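Local structure of DnaJ homolog subfamily C member 10 (Mus musculus, 3APQ) at residues Y122-S127 and A151-D156. The protein reduces disulfides in the endoplasmic reticulum, serving both the correct folding of proteins and the degradation of misfolded ones. Sequence-based numbering, arbitrary orientation. Where two conformers were deposited one is given.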
loop_
_atom_site.group_PDB
_atom_site.type_symbol
_atom_site.label_atom_id
_atom_site.label_comp_id
_atom_site.label_asym_id
_atom_site.label_seq_id
_atom_site.Cartn_x
_atom_site.Cartn_y
_atom_site.Cartn_z
ATOM N N TYR A 122 6.599 0.408 5.355
ATOM C CA TYR A 122 7.695 0.388 4.361
ATOM C C TYR A 122 7.654 1.648 3.496
ATOM O O TYR A 122 6.762 2.486 3.631
ATOM C CB TYR A 122 7.594 -0.937 3.542
ATOM C CG TYR A 122 6.351 -1.032 2.664
ATOM C CD1 TYR A 122 6.422 -0.607 1.350
ATOM C CD2 TYR A 122 5.122 -1.528 3.126
ATOM C CE1 TYR A 122 5.332 -0.621 0.507
ATOM C CE2 TYR A 122 3.960 -1.549 2.223
ATOM C CZ TYR A 122 4.114 -1.108 0.926
ATOM O OH TYR A 122 3.109 -1.103 -0.058
ATOM N N SER A 123 8.644 1.825 2.616
ATOM C CA SER A 123 8.675 2.984 1.753
ATOM C C SER A 123 9.218 2.518 0.398
ATOM O O SER A 123 10.011 1.574 0.357
ATOM C CB SER A 123 9.538 4.086 2.370
ATOM O OG SER A 123 9.695 5.191 1.504
ATOM N N PRO A 124 8.760 3.154 -0.705
ATOM C CA PRO A 124 9.290 2.784 -2.017
ATOM C C PRO A 124 10.818 3.106 -2.069
ATOM O O PRO A 124 11.293 3.986 -1.344
ATOM C CB PRO A 124 8.495 3.699 -2.991
ATOM C CG PRO A 124 7.959 4.819 -2.152
ATOM C CD PRO A 124 7.641 4.109 -0.831
ATOM N N GLY A 125 11.580 2.394 -2.882
ATOM C CA GLY A 125 12.999 2.706 -3.009
ATOM C C GLY A 125 13.827 2.250 -1.804
ATOM O O GLY A 125 14.889 2.818 -1.526
ATOM N N CYS A 126 13.349 1.269 -1.065
ATOM C CA CYS A 126 13.980 0.919 0.207
ATOM C C CYS A 126 14.491 -0.507 0.077
ATOM O O CYS A 126 13.694 -1.467 -0.075
ATOM C CB CYS A 126 12.950 1.046 1.322
ATOM S SG CYS A 126 13.335 0.299 2.938
ATOM N N SER A 127 15.816 -0.634 0.041
ATOM C CA SER A 127 16.471 -1.931 -0.201
ATOM C C SER A 127 16.174 -2.907 0.932
ATOM O O SER A 127 15.938 -4.081 0.673
ATOM C CB SER A 127 17.990 -1.764 -0.382
ATOM O OG SER A 127 18.606 -2.984 -0.737
ATOM N N ALA A 151 0.328 -3.987 6.086
ATOM C CA ALA A 151 1.441 -3.281 5.486
ATOM C C ALA A 151 0.972 -1.871 5.269
ATOM O O ALA A 151 -0.209 -1.651 4.932
ATOM C CB ALA A 151 1.819 -3.947 4.132
ATOM N N VAL A 152 1.856 -0.901 5.499
ATOM C CA VAL A 152 1.550 0.508 5.215
ATOM C C VAL A 152 2.638 1.082 4.296
ATOM O O VAL A 152 3.828 1.017 4.606
ATOM C CB VAL A 152 1.435 1.360 6.479
ATOM C CG1 VAL A 152 1.435 2.851 6.114
ATOM C CG2 VAL A 152 0.164 1.052 7.282
ATOM N N ASN A 153 2.218 1.643 3.161
ATOM C CA ASN A 153 3.133 2.279 2.242
ATOM C C ASN A 153 3.267 3.734 2.673
ATOM O O ASN A 153 2.410 4.606 2.352
ATOM C CB ASN A 153 2.600 2.189 0.804
ATOM C CG ASN A 153 3.510 2.881 -0.209
ATOM O OD1 ASN A 153 4.563 3.416 0.134
ATOM N ND2 ASN A 153 3.081 2.887 -1.477
ATOM N N CYS A 154 4.359 4.001 3.373
ATOM C CA CYS A 154 4.680 5.367 3.775
ATOM C C CYS A 154 4.939 6.308 2.620
ATOM O O CYS A 154 4.821 7.516 2.818
ATOM C CB CYS A 154 5.843 5.432 4.755
ATOM S SG CYS A 154 5.508 4.462 6.226
ATOM N N GLY A 155 5.269 5.795 1.438
ATOM C CA GLY A 155 5.365 6.685 0.257
ATOM C C GLY A 155 4.070 7.357 -0.074
ATOM O O GLY A 155 4.032 8.536 -0.496
ATOM N N ASP A 156 2.980 6.647 0.128
ATOM C CA ASP A 156 1.655 7.206 -0.114
ATOM C C ASP A 156 1.044 8.034 1.026
ATOM O O ASP A 156 0.100 8.783 0.783
ATOM C CB ASP A 156 0.700 6.094 -0.539
ATOM C CG ASP A 156 0.850 5.719 -2.029
ATOM O OD1 ASP A 156 1.616 6.365 -2.789
ATOM O OD2 ASP A 156 0.187 4.761 -2.429
#
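Y122 and N153 pair as parallel neighbours where strands 117-122 and 148-153 end, their CA atoms 5.4 Å apart; Y122 N donates to V152 O at 2.9 Å in a nearly straight bond, and C154 N returns one to Y122 O. The two bonds straddle N153, as expected of a parallel bridge.

Y122 buries more surface than any other residue of the contact, and its ring does most of the side-chain work. Its CG sits between the backbone N and the carbonyl carbon (chi1 67°), and from there the ring leans across the neighbouring strand. N153 CA lies over one face, 4.0 Å from the ring centroid and displaced toward the rim, a CH-pi contact. Close to the ring plane, A151 CB meets the edge at CE2, 3.7 Å away, one apolar carbon against another. The N153 amide plane is turned only 16° from the ring, and N153 CB packs 3.4 Å from Y122 OH. An alanine in place of Y122 would probably leave N153 CA without its aromatic cover and open a gap beside A151 CB.

N153 suits the strand end because its OD1 can accept, if weakly, the N-H of G155 two residues on, an Asx turn that accompanies the bend of the chain out of the sheet. That oxygen also lies 3.3 Å from P124 CD, while the proline ring rests on G155 CA; a side chain on G155 would point toward P124 and collide with it. C154, buried and disulfide-bonded to C161, ties this turn to helix 158-163, and S123 OG is hydrogen-bonded to R158 of the same helix.

Beyond P124, G125, whose positive phi comes easily to a residue without a side chain, leads to C126 at the N-cap of helix 127-142, disulfide-bonded to C129: the redox-active CxxC of a thioredoxin fold, following a central strand of the sheet in the first thioredoxin domain.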